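Local coordinates for flagellar basal body protein (Helicobacter pylori, PDB 5NPY), which probably forms part of the flagellar hook, the curved segment that in bacteria couples the basal-body motor to the external filament, at residues D119-R124 with L523-E528; D154-S159 with D182-P187; G194-L199 with E452-S457; R246-S251 with G326-K331. All blocks are in the same frame, centred on the assembly; numbering follows the deposited sequence.

Contact 1: D119-R124 with L523-E528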
loop_
_atom_site.group_PDB
_atom_site.type_symbol
_atom_site.label_atom_id
_atom_site.label_comp_id
_atom_site.label_asym_id
_atom_site.label_seq_id
_atom_site.Cartn_x
_atom_site.Cartn_y
_atom_site.Cartn_z
ATOM N N ASP A 119 15.177 29.272 36.402
ATOM C CA ASP A 119 13.931 29.963 36.464
ATOM C C ASP A 119 13.050 29.844 35.258
ATOM O O ASP A 119 13.488 29.579 34.168
ATOM C CB ASP A 119 14.227 31.405 36.805
ATOM C CG ASP A 119 15.238 31.509 37.890
ATOM O OD1 ASP A 119 15.830 32.577 38.070
ATOM O OD2 ASP A 119 15.435 30.493 38.564
ATOM N N ASN A 120 11.773 30.017 35.517
ATOM C CA ASN A 120 10.758 29.991 34.520
ATOM C C ASN A 120 9.849 31.125 34.780
ATOM O O ASN A 120 9.624 31.500 35.891
ATOM C CB ASN A 120 9.969 28.722 34.613
ATOM C CG ASN A 120 10.575 27.650 33.814
ATOM O OD1 ASN A 120 10.603 26.521 34.215
ATOM N ND2 ASN A 120 11.117 28.015 32.684
ATOM N N PHE A 121 9.339 31.701 33.730
ATOM C CA PHE A 121 8.459 32.801 33.888
ATOM C C PHE A 121 7.183 32.541 33.149
ATOM O O PHE A 121 7.090 31.667 32.351
ATOM C CB PHE A 121 9.118 34.051 33.339
ATOM C CG PHE A 121 10.419 34.361 33.981
ATOM C CD1 PHE A 121 10.489 34.548 35.328
ATOM C CD2 PHE A 121 11.557 34.423 33.251
ATOM C CE1 PHE A 121 11.670 34.807 35.940
ATOM C CE2 PHE A 121 12.751 34.688 33.848
ATOM C CZ PHE A 121 12.812 34.871 35.198
ATOM N N LEU A 122 6.183 33.313 33.462
ATOM C CA LEU A 122 4.898 33.227 32.789
ATOM C C LEU A 122 4.588 34.566 32.140
ATOM O O LEU A 122 4.927 35.615 32.685
ATOM C CB LEU A 122 3.800 32.841 33.777
ATOM C CG LEU A 122 4.170 31.543 34.484
ATOM C CD1 LEU A 122 4.009 31.711 35.981
ATOM C CD2 LEU A 122 3.336 30.384 33.949
ATOM N N THR A 123 3.948 34.531 30.975
ATOM C CA THR A 123 3.618 35.754 30.259
ATOM C C THR A 123 2.378 35.504 29.422
ATOM O O THR A 123 2.085 34.364 29.054
ATOM C CB THR A 123 4.775 36.238 29.353
ATOM O OG1 THR A 123 4.369 37.395 28.624
ATOM C CG2 THR A 123 5.172 35.180 28.358
ATOM N N ARG A 124 1.645 36.578 29.134
ATOM C CA ARG A 124 0.604 36.537 28.123
ATOM C C ARG A 124 0.999 37.303 26.864
ATOM O O ARG A 124 0.204 37.376 25.922
ATOM C CB ARG A 124 -0.720 37.062 28.700
ATOM C CG ARG A 124 -1.968 36.562 27.954
ATOM C CD ARG A 124 -3.275 37.055 28.584
ATOM N NE ARG A 124 -3.751 36.164 29.634
ATOM C CZ ARG A 124 -4.679 35.232 29.461
ATOM N NH1 ARG A 124 -5.255 35.066 28.279
ATOM N NH2 ARG A 124 -5.039 34.469 30.480
ATOM N N LEU A 523 6.180 39.812 32.741
ATOM C CA LEU A 523 6.323 38.487 33.313
ATOM C C LEU A 523 5.681 38.404 34.687
ATOM O O LEU A 523 5.585 39.397 35.414
ATOM C CB LEU A 523 7.799 38.151 33.445
ATOM C CG LEU A 523 8.669 37.207 32.645
ATOM C CD1 LEU A 523 8.754 37.662 31.249
ATOM C CD2 LEU A 523 10.023 37.326 33.295
ATOM N N TYR A 524 5.258 37.198 35.031
ATOM C CA TYR A 524 4.865 36.818 36.378
ATOM C C TYR A 524 5.715 35.615 36.784
ATOM O O TYR A 524 6.502 35.104 35.989
ATOM C CB TYR A 524 3.354 36.542 36.455
ATOM C CG TYR A 524 2.510 37.764 36.130
ATOM C CD1 TYR A 524 2.408 38.247 34.825
ATOM C CD2 TYR A 524 1.822 38.442 37.129
ATOM C CE1 TYR A 524 1.649 39.371 34.533
ATOM C CE2 TYR A 524 1.058 39.551 36.844
ATOM C CZ TYR A 524 0.978 40.017 35.552
ATOM O OH TYR A 524 0.221 41.132 35.279
ATOM N N GLU A 525 5.571 35.174 38.031
ATOM C CA GLU A 525 6.432 34.139 38.585
ATOM C C GLU A 525 5.716 33.523 39.773
ATOM O O GLU A 525 4.893 34.176 40.415
ATOM C CB GLU A 525 7.782 34.716 39.016
ATOM C CG GLU A 525 8.967 33.872 38.676
ATOM C CD GLU A 525 10.224 34.390 39.337
ATOM O OE1 GLU A 525 11.330 33.976 38.935
ATOM O OE2 GLU A 525 10.114 35.223 40.266
ATOM N N MET A 526 6.022 32.263 40.053
ATOM C CA MET A 526 5.485 31.630 41.246
ATOM C C MET A 526 6.304 32.040 42.479
ATOM O O MET A 526 7.449 32.494 42.372
ATOM C CB MET A 526 5.466 30.109 41.068
ATOM C CG MET A 526 4.735 29.650 39.796
ATOM S SD MET A 526 4.830 27.870 39.417
ATOM C CE MET A 526 6.537 27.707 38.853
ATOM N N GLN A 527 5.693 31.885 43.658
ATOM C CA GLN A 527 6.285 32.308 44.928
ATOM C C GLN A 527 5.628 31.523 46.063
ATOM O O GLN A 527 4.662 30.787 45.847
ATOM C CB GLN A 527 6.117 33.817 45.127
ATOM C CG GLN A 527 4.676 34.279 44.936
ATOM C CD GLN A 527 4.500 35.767 45.119
ATOM O OE1 GLN A 527 5.444 36.480 45.457
ATOM N NE2 GLN A 527 3.285 36.247 44.888
ATOM N N GLU A 528 6.151 31.699 47.289
ATOM C CA GLU A 528 5.730 30.931 48.465
ATOM C C GLU A 528 4.989 31.811 49.483
ATOM O O GLU A 528 4.549 32.922 49.159
ATOM C CB GLU A 528 6.950 30.250 49.090
ATOM C CG GLU A 528 7.726 29.360 48.145
ATOM C CD GLU A 528 8.950 30.048 47.575
ATOM O OE1 GLU A 528 9.816 29.344 47.013
ATOM O OE2 GLU A 528 9.045 31.289 47.698
#
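Leu122 and Tyr524 form a single antiparallel, hydrogen-bonded pair that joins strand 121-123 to the short hairpin strand 523-525. Leu122 N donates to Tyr524 O at 3.1 Å, and its N-H points almost straight at the oxygen (169°) although it arrives from above the carbonyl plane. Tyr524 N returns the bond to Leu122 O at 2.8 Å. That same oxygen also takes a CA-H...O contact from Leu523 CA at 3.3 Å, giving it two partners.

The close-packed side is that of Phe121 and the buried Leu523, whose methyl CD2 makes a CH-pi contact over one ring face, offset toward the rim. Ile99 of strand 97-100 touches both side chains, and Tyr142 meets the Phe121 ring edge-to-face. Away from Phe121, the buried Leu122 touches Trp96 and Phe510, and its CD1 makes a more distant apolar contact with Met526 CG at 4.4 Å.

The looser side belongs to Glu525 and Asp119, both partly exposed. Glu525 runs alongside Phe121, with CG 3.7 Å from Phe121 CD1 and the carboxylate carbon in plane at the ring edge. Asp119 OD1 stands 4.8 Å from Glu525 OE1. Backbone bonds and apolar overlap do most of the joining, with Thr123 OG1 also bonded to Asn522 O; the two nearby carboxylates may repel each other mildly, although Glu525 also touches Arg517.

Contact 2: D154-S159 with D182-P187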
loop_
_atom_site.group_PDB
_atom_site.type_symbol
_atom_site.label_atom_id
_atom_site.label_comp_id
_atom_site.label_asym_id
_atom_site.label_seq_id
_atom_site.Cartn_x
_atom_site.Cartn_y
_atom_site.Cartn_z
ATOM N N ASP A 154 19.607 19.484 12.485
ATOM C CA ASP A 154 20.522 19.989 11.458
ATOM C C ASP A 154 19.773 20.682 10.315
ATOM O O ASP A 154 20.040 20.446 9.135
ATOM C CB ASP A 154 21.410 18.865 10.920
ATOM C CG ASP A 154 22.398 18.362 11.957
ATOM O OD1 ASP A 154 23.160 19.182 12.508
ATOM O OD2 ASP A 154 22.395 17.141 12.227
ATOM N N GLY A 155 18.829 21.546 10.672
ATOM C CA GLY A 155 18.003 22.164 9.650
ATOM C C GLY A 155 17.241 21.187 8.785
ATOM O O GLY A 155 16.884 21.523 7.654
ATOM N N THR A 156 16.995 19.973 9.278
ATOM C CA THR A 156 16.224 18.973 8.555
ATOM C C THR A 156 15.232 18.325 9.508
ATOM O O THR A 156 15.560 18.030 10.663
ATOM C CB THR A 156 17.101 17.862 7.928
ATOM O OG1 THR A 156 17.582 16.989 8.957
ATOM C CG2 THR A 156 18.289 18.428 7.151
ATOM N N LEU A 157 14.024 18.100 9.019
ATOM C CA LEU A 157 13.037 17.364 9.784
ATOM C C LEU A 157 13.238 15.874 9.544
ATOM O O LEU A 157 13.543 15.447 8.424
ATOM C CB LEU A 157 11.615 17.793 9.403
ATOM C CG LEU A 157 10.460 17.166 10.198
ATOM C CD1 LEU A 157 9.261 18.086 10.243
ATOM C CD2 LEU A 157 10.040 15.810 9.642
ATOM N N ASN A 158 13.078 15.092 10.609
ATOM C CA ASN A 158 13.185 13.641 10.560
ATOM C C ASN A 158 11.817 13.055 10.873
ATOM O O ASN A 158 11.305 13.213 11.989
ATOM C CB ASN A 158 14.256 13.130 11.529
ATOM C CG ASN A 158 15.661 13.475 11.068
ATOM O OD1 ASN A 158 15.847 14.359 10.235
ATOM N ND2 ASN A 158 16.654 12.774 11.602
ATOM N N SER A 159 11.243 12.377 9.883
ATOM C CA SER A 159 9.871 11.890 9.940
ATOM C C SER A 159 9.627 10.971 11.136
ATOM O O SER A 159 10.498 10.200 11.549
ATOM C CB SER A 159 9.553 11.130 8.653
ATOM O OG SER A 159 8.159 10.994 8.459
ATOM N N ASP A 182 15.665 27.784 7.395
ATOM C CA ASP A 182 16.013 26.876 6.310
ATOM C C ASP A 182 15.864 25.438 6.783
ATOM O O ASP A 182 16.802 24.858 7.340
ATOM C CB ASP A 182 17.436 27.135 5.805
ATOM C CG ASP A 182 17.921 26.052 4.846
ATOM O OD1 ASP A 182 17.456 26.025 3.688
ATOM O OD2 ASP A 182 18.769 25.227 5.252
ATOM N N LEU A 183 14.685 24.857 6.576
ATOM C CA LEU A 183 14.407 23.485 6.978
ATOM C C LEU A 183 14.117 22.658 5.734
ATOM O O LEU A 183 13.154 22.937 5.010
ATOM C CB LEU A 183 13.233 23.425 7.958
ATOM C CG LEU A 183 13.571 23.114 9.415
ATOM C CD1 LEU A 183 13.799 21.631 9.617
ATOM C CD2 LEU A 183 14.800 23.873 9.825
ATOM N N THR A 184 14.955 21.657 5.477
ATOM C CA THR A 184 14.651 20.655 4.469
ATOM C C THR A 184 14.032 19.433 5.134
ATOM O O THR A 184 14.077 19.264 6.353
ATOM C CB THR A 184 15.900 20.251 3.670
ATOM O OG1 THR A 184 16.932 19.778 4.551
ATOM C CG2 THR A 184 16.419 21.438 2.836
ATOM N N TYR A 185 13.420 18.594 4.311
ATOM C CA TYR A 185 12.855 17.321 4.744
ATOM C C TYR A 185 13.756 16.209 4.235
ATOM O O TYR A 185 13.888 16.037 3.021
ATOM C CB TYR A 185 11.443 17.137 4.197
ATOM C CG TYR A 185 10.758 15.915 4.731
ATOM C CD1 TYR A 185 9.934 15.999 5.843
ATOM C CD2 TYR A 185 10.932 14.682 4.134
ATOM C CE1 TYR A 185 9.301 14.890 6.342
ATOM C CE2 TYR A 185 10.306 13.563 4.629
ATOM C CZ TYR A 185 9.493 13.676 5.739
ATOM O OH TYR A 185 8.852 12.581 6.246
ATOM N N GLN A 186 14.372 15.462 5.142
ATOM C CA GLN A 186 15.280 14.415 4.693
ATOM C C GLN A 186 14.465 13.293 4.058
ATOM O O GLN A 186 13.425 12.890 4.606
ATOM C CB GLN A 186 16.165 13.865 5.816
ATOM C CG GLN A 186 17.266 14.822 6.316
ATOM C CD GLN A 186 18.344 15.158 5.288
ATOM O OE1 GLN A 186 18.100 15.173 4.074
ATOM N NE2 GLN A 186 19.544 15.460 5.777
ATOM N N PRO A 187 14.867 12.794 2.893
ATOM C CA PRO A 187 14.171 11.646 2.313
ATOM C C PRO A 187 14.411 10.398 3.152
ATOM O O PRO A 187 15.300 10.347 4.012
ATOM C CB PRO A 187 14.787 11.528 0.912
ATOM C CG PRO A 187 16.122 12.189 1.026
ATOM C CD PRO A 187 15.923 13.308 2.001
#
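Gly155 and Thr184 open a short run of parallel pairing between strands 156-157 and 184-185. Thr184 N donates to Gly155 O at 2.9 Å, and Leu157 N to Thr184 O at the same length, the latter nearly along the C=O axis. A third link, Gln186 N to Leu157 O, is weak at 3.4 Å. Two of these acceptors also take CA-H...O contacts: Gly155 O from Leu183 CA, and Thr184 O from Thr156 CA at 3.1 Å. On its other edge strand 184-185 bonds to strand 477-484, where Tyr185 pairs with Gly477.

The face carrying Thr156 and Thr184 is polar. Thr156 OG1 sits between the backbone N and the carbonyl carbon (chi1 73°) and bonds to Lys153 O. With OG1 there, CG2 lies beside the backbone N and meets Thr184 OG1 at 3.2 Å, while Gln186 CG lies 3.4 Å from Thr156 CB.

Leu157 and Tyr185 share the other, buried face. Leu157 CD2 approaches Tyr185 CE1 obliquely at 3.5 Å, and Phe494 meets the same ring edge-to-face. Leu183 CD1 fills in beside Leu157 N at 3.6 Å. Glu500 OE2, on strand 499-509, is held by Ser159 OG and more weakly by Tyr185 OH. Hydroxyls from both segments therefore converge on one carboxylate oxygen, which would be expected to stabilise its charged form.

Contact 3: G194-L199 with E452-S457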
loop_
_atom_site.group_PDB
_atom_site.type_symbol
_atom_site.label_atom_id
_atom_site.label_comp_id
_atom_site.label_asym_id
_atom_site.label_seq_id
_atom_site.Cartn_x
_atom_site.Cartn_y
_atom_site.Cartn_z
ATOM N N GLY A 194 3.237 -2.153 1.627
ATOM C CA GLY A 194 2.023 -2.955 1.704
ATOM C C GLY A 194 0.902 -2.359 0.861
ATOM O O GLY A 194 0.484 -1.217 1.087
ATOM N N ILE A 195 0.416 -3.089 -0.132
ATOM C CA ILE A 195 -0.624 -2.557 -1.011
ATOM C C ILE A 195 -1.932 -3.297 -0.760
ATOM O O ILE A 195 -1.960 -4.487 -0.421
ATOM C CB ILE A 195 -0.266 -2.618 -2.515
ATOM C CG1 ILE A 195 -0.076 -4.065 -2.973
ATOM C CG2 ILE A 195 0.938 -1.722 -2.814
ATOM C CD1 ILE A 195 0.056 -4.239 -4.478
ATOM N N SER A 196 -3.021 -2.562 -0.892
ATOM C CA SER A 196 -4.353 -3.136 -0.974
ATOM C C SER A 196 -4.800 -2.975 -2.418
ATOM O O SER A 196 -4.811 -1.859 -2.943
ATOM C CB SER A 196 -5.324 -2.467 0.003
ATOM O OG SER A 196 -5.131 -1.060 0.132
ATOM N N VAL A 197 -5.116 -4.097 -3.059
ATOM C CA VAL A 197 -5.550 -4.155 -4.449
ATOM C C VAL A 197 -6.737 -5.103 -4.532
ATOM O O VAL A 197 -6.774 -6.146 -3.866
ATOM C CB VAL A 197 -4.406 -4.623 -5.385
ATOM C CG1 VAL A 197 -3.849 -6.004 -4.969
ATOM C CG2 VAL A 197 -4.853 -4.672 -6.794
ATOM N N ASN A 198 -7.713 -4.744 -5.339
ATOM C CA ASN A 198 -8.783 -5.663 -5.658
ATOM C C ASN A 198 -8.477 -6.237 -7.025
ATOM O O ASN A 198 -8.065 -5.502 -7.926
ATOM C CB ASN A 198 -10.140 -4.963 -5.630
ATOM C CG ASN A 198 -11.259 -5.919 -5.907
ATOM O OD1 ASN A 198 -11.662 -6.661 -5.007
ATOM N ND2 ASN A 198 -11.807 -5.881 -7.116
ATOM N N LEU A 199 -8.645 -7.546 -7.173
ATOM C CA LEU A 199 -8.350 -8.220 -8.435
ATOM C C LEU A 199 -9.643 -8.815 -8.967
ATOM O O LEU A 199 -10.168 -9.775 -8.399
ATOM C CB LEU A 199 -7.279 -9.296 -8.255
ATOM C CG LEU A 199 -5.858 -8.872 -7.793
ATOM C CD1 LEU A 199 -4.988 -10.083 -7.567
ATOM C CD2 LEU A 199 -5.162 -7.950 -8.759
ATOM N N GLU A 452 -2.287 0.035 5.214
ATOM C CA GLU A 452 -2.719 0.556 6.512
ATOM C C GLU A 452 -4.238 0.513 6.681
ATOM O O GLU A 452 -4.739 0.150 7.752
ATOM C CB GLU A 452 -2.218 1.991 6.701
ATOM C CG GLU A 452 -2.431 2.543 8.107
ATOM C CD GLU A 452 -1.920 3.962 8.253
ATOM O OE1 GLU A 452 -2.574 4.768 8.952
ATOM O OE2 GLU A 452 -0.867 4.273 7.656
ATOM N N ASN A 453 -4.997 0.896 5.658
ATOM C CA ASN A 453 -6.423 1.096 5.864
ATOM C C ASN A 453 -7.332 0.200 5.030
ATOM O O ASN A 453 -8.548 0.240 5.235
ATOM C CB ASN A 453 -6.781 2.566 5.613
ATOM C CG ASN A 453 -5.889 3.509 6.386
ATOM O OD1 ASN A 453 -5.921 3.531 7.607
ATOM N ND2 ASN A 453 -5.085 4.294 5.676
ATOM N N HIS A 454 -6.796 -0.602 4.110
ATOM C CA HIS A 454 -7.611 -1.495 3.292
ATOM C C HIS A 454 -6.897 -2.832 3.136
ATOM O O HIS A 454 -5.667 -2.913 3.249
ATOM C CB HIS A 454 -7.904 -0.897 1.888
ATOM C CG HIS A 454 -8.443 0.497 1.936
ATOM N ND1 HIS A 454 -9.791 0.773 1.889
ATOM C CD2 HIS A 454 -7.824 1.692 2.070
ATOM C CE1 HIS A 454 -9.980 2.075 1.976
ATOM N NE2 HIS A 454 -8.804 2.658 2.086
ATOM N N ASP A 455 -7.700 -3.876 2.905
ATOM C CA ASP A 455 -7.288 -5.240 2.609
ATOM C C ASP A 455 -7.468 -5.539 1.122
ATOM O O ASP A 455 -8.378 -5.010 0.469
ATOM C CB ASP A 455 -8.116 -6.242 3.430
ATOM C CG ASP A 455 -8.008 -6.006 4.930
ATOM O OD1 ASP A 455 -6.874 -5.974 5.436
ATOM O OD2 ASP A 455 -9.047 -5.844 5.603
ATOM N N SER A 456 -6.602 -6.406 0.593
ATOM C CA SER A 456 -6.735 -6.819 -0.791
ATOM C C SER A 456 -7.844 -7.856 -0.939
ATOM O O SER A 456 -8.171 -8.600 -0.003
ATOM C CB SER A 456 -5.416 -7.360 -1.336
ATOM O OG SER A 456 -4.401 -6.377 -1.253
ATOM N N SER A 457 -8.458 -7.874 -2.121
ATOM C CA SER A 457 -9.677 -8.649 -2.291
ATOM C C SER A 457 -9.827 -9.085 -3.735
ATOM O O SER A 457 -9.153 -8.578 -4.633
ATOM C CB SER A 457 -10.901 -7.858 -1.841
ATOM O OG SER A 457 -10.794 -6.522 -2.291
#
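Asn198 OD1 accepts two hydrogen bonds, from the hydroxyl OG of Ser457 at 2.9 Å and from the backbone N of Leu459. The serine comes in the plane of the side-chain amide, on a lone pair. Asn198 CG is anti to the backbone N (chi1 -178°), which sets CG on the side of the loop, and ND2 bonds to Asp463 O. Ser457 also ties its backbone to both neighbours of Asn198: its N donates to Val197 O at 3.0 Å, and its O accepts from Leu199 N at 2.8 Å. Asn198 CA adds a CA-H...O contact to Ser457 O at 3.1 Å.

Strand 192-198 lies inside a mixed four-stranded sheet, between 442-447 and 465-471. Strand 442-447 pairs with it in parallel as far as the bond between Ile195 and Ser447; the loop 452-457 then takes over this edge, while Ser196 and Asn198 bond to 465-471 on the other. Here a side chain replaces a carbonyl: Ser456 OG accepts from Val197 N at 3.0 Å, and this buried hydroxyl has Leu448 O as a second partner. The CB of Val197 points away from the loop, and its side chain touches Thr359 and Tyr377 of the adjoining sheet.

Toward the start of the loop segment, Ser196 OG packs against His454 CB at 3.3 Å, its hydroxyl bonded to Ser451 OG and Glu468 O.

Contact 4: R246-S251 with G326-K331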
loop_
_atom_site.group_PDB
_atom_site.type_symbol
_atom_site.label_atom_id
_atom_site.label_comp_id
_atom_site.label_asym_id
_atom_site.label_seq_id
_atom_site.Cartn_x
_atom_site.Cartn_y
_atom_site.Cartn_z
ATOM N N ARG A 246 -20.354 -26.848 -18.285
ATOM C CA ARG A 246 -19.388 -27.838 -17.817
ATOM C C ARG A 246 -19.179 -29.012 -18.775
ATOM O O ARG A 246 -18.142 -29.680 -18.680
ATOM C CB ARG A 246 -19.828 -28.379 -16.444
ATOM C CG ARG A 246 -20.129 -27.266 -15.395
ATOM C CD ARG A 246 -20.482 -27.823 -14.034
ATOM N NE ARG A 246 -20.530 -26.763 -13.023
ATOM C CZ ARG A 246 -19.483 -26.447 -12.283
ATOM N NH1 ARG A 246 -18.330 -27.105 -12.483
ATOM N NH2 ARG A 246 -19.593 -25.470 -11.388
ATOM N N LYS A 247 -20.121 -29.293 -19.680
ATOM C CA LYS A 247 -20.112 -30.539 -20.436
ATOM C C LYS A 247 -19.314 -30.400 -21.726
ATOM O O LYS A 247 -19.498 -29.444 -22.486
ATOM C CB LYS A 247 -21.535 -30.987 -20.762
ATOM C CG LYS A 247 -22.386 -31.358 -19.558
ATOM C CD LYS A 247 -21.855 -32.599 -18.853
ATOM C CE LYS A 247 -22.815 -33.081 -17.769
ATOM N NZ LYS A 247 -22.141 -33.243 -16.438
ATOM N N LEU A 248 -18.443 -31.375 -21.970
ATOM C CA LEU A 248 -17.726 -31.539 -23.226
ATOM C C LEU A 248 -18.039 -32.926 -23.760
ATOM O O LEU A 248 -17.682 -33.922 -23.124
ATOM C CB LEU A 248 -16.216 -31.404 -23.034
ATOM C CG LEU A 248 -15.497 -30.072 -23.220
ATOM C CD1 LEU A 248 -14.023 -30.263 -22.886
ATOM C CD2 LEU A 248 -15.616 -29.567 -24.618
ATOM N N ASN A 249 -18.698 -32.992 -24.920
ATOM C CA ASN A 249 -19.006 -34.257 -25.575
ATOM C C ASN A 249 -17.965 -34.532 -26.653
ATOM O O ASN A 249 -17.789 -33.729 -27.573
ATOM C CB ASN A 249 -20.403 -34.237 -26.186
ATOM C CG ASN A 249 -21.405 -33.545 -25.305
ATOM O OD1 ASN A 249 -21.570 -32.329 -25.382
ATOM N ND2 ASN A 249 -22.085 -34.312 -24.459
ATOM N N VAL A 250 -17.288 -35.666 -26.541
ATOM C CA VAL A 250 -16.271 -36.076 -27.498
ATOM C C VAL A 250 -16.627 -37.462 -28.009
ATOM O O VAL A 250 -17.069 -38.323 -27.239
ATOM C CB VAL A 250 -14.867 -36.051 -26.858
ATOM C CG1 VAL A 250 -14.892 -36.771 -25.526
ATOM C CG2 VAL A 250 -13.816 -36.639 -27.804
ATOM N N SER A 251 -16.467 -37.665 -29.317
ATOM C CA SER A 251 -16.753 -38.938 -29.961
ATOM C C SER A 251 -15.596 -39.324 -30.872
ATOM O O SER A 251 -14.898 -38.461 -31.407
ATOM C CB SER A 251 -18.050 -38.890 -30.795
ATOM O OG SER A 251 -19.092 -38.217 -30.120
ATOM N N GLY A 326 -19.827 -28.679 -27.116
ATOM C CA GLY A 326 -20.100 -28.154 -25.812
ATOM C C GLY A 326 -19.717 -26.698 -25.768
ATOM O O GLY A 326 -19.129 -26.185 -26.682
ATOM N N GLY A 327 -20.076 -26.039 -24.685
ATOM C CA GLY A 327 -19.760 -24.654 -24.474
ATOM C C GLY A 327 -18.289 -24.297 -24.515
ATOM O O GLY A 327 -17.920 -23.309 -25.055
ATOM N N ILE A 328 -17.460 -25.121 -23.922
ATOM C CA ILE A 328 -16.048 -24.884 -23.879
ATOM C C ILE A 328 -15.408 -24.999 -25.242
ATOM O O ILE A 328 -14.526 -24.286 -25.560
ATOM C CB ILE A 328 -15.361 -25.788 -22.874
ATOM C CG1 ILE A 328 -15.840 -25.443 -21.488
ATOM C CG2 ILE A 328 -13.881 -25.617 -22.962
ATOM C CD1 ILE A 328 -15.982 -26.620 -20.579
ATOM N N ALA A 329 -15.911 -25.917 -26.025
ATOM C CA ALA A 329 -15.481 -26.125 -27.370
ATOM C C ALA A 329 -15.887 -24.958 -28.238
ATOM O O ALA A 329 -15.092 -24.453 -28.971
ATOM C CB ALA A 329 -16.066 -27.395 -27.894
ATOM N N ASP A 330 -17.122 -24.521 -28.117
ATOM C CA ASP A 330 -17.627 -23.396 -28.870
ATOM C C ASP A 330 -16.754 -22.187 -28.591
ATOM O O ASP A 330 -16.335 -21.538 -29.472
ATOM C CB ASP A 330 -19.072 -23.020 -28.483
ATOM C CG ASP A 330 -20.130 -24.039 -28.915
ATOM O OD1 ASP A 330 -19.897 -24.909 -29.742
ATOM O OD2 ASP A 330 -21.248 -23.961 -28.401
ATOM N N LYS A 331 -16.495 -21.907 -27.336
ATOM C CA LYS A 331 -15.692 -20.792 -26.906
ATOM C C LYS A 331 -14.279 -20.773 -27.412
ATOM O O LYS A 331 -13.772 -19.758 -27.716
ATOM C CB LYS A 331 -15.649 -20.770 -25.407
ATOM C CG LYS A 331 -16.892 -20.274 -24.755
ATOM C CD LYS A 331 -17.068 -18.836 -25.030
ATOM C CE LYS A 331 -18.404 -18.389 -24.526
ATOM N NZ LYS A 331 -18.918 -17.369 -25.441
HETATM O O HOH W 1 -18.455 -27.198 -22.241
#
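The N-terminal end of helix 327-332, with Gly326 at the N-cap, packs against strand 247-252 through Leu248, Ile328 and Ala329. The helix and strand segments run nearly at a right angle, 82° apart, with axes 7.7 Å from each other at the closest.

Leu248 supplies the apolar grip by one branch. Its CD2 lies 4.0 Å from Ala329 CB, 3.9 Å from Ala329 N and 4.2 Å from Ile328 CB, against the first turn. Phe276 touches both Leu248 and Ile328, and Leu324 touches Ala329, so the helix end packs on the side of a five-stranded mixed sheet that carries these residues. The chain reaches this helix directly from strand 320-325, the antiparallel neighbour of 247-252, where Asn249 bonds to Ser325.

At the junction of strand 320-325 and the helix, Gly326 has a positive phi (125°) and brings its CA to 3.6 Å from Lys247 O, an approach that depends on the absence of a CB, which would collide with that oxygen. Gly326 O accepts from Asp330 N, the first bond of the helix. One water bridges the segments: it accepts from Ile328 N at 2.9 Å and donates to Lys247 O, though the modelled length of the latter bond is implausibly short and doubtful.

The four contacts are spread along one elongated chain. Contact 1 and contact 4 lie on opposite sides of its centre, about 91 Å apart between centres, and contact 3 is near the middle. Between centres, neighbouring contacts are about 34 Å (1 and 2), about 31 Å (2 and 3) and about 37 Å (3 and 4) apart, none touching. Contact 1 joins parts near the two ends of the modelled chain and encloses the others. Contact 2 closes before contact 3 opens, strands 184-185 and 192-198 following one another, while contact 4 is nested inside contact 3. The chain runs out to a distal sheet and returns, consistent with domains strung in line in a hook subunit.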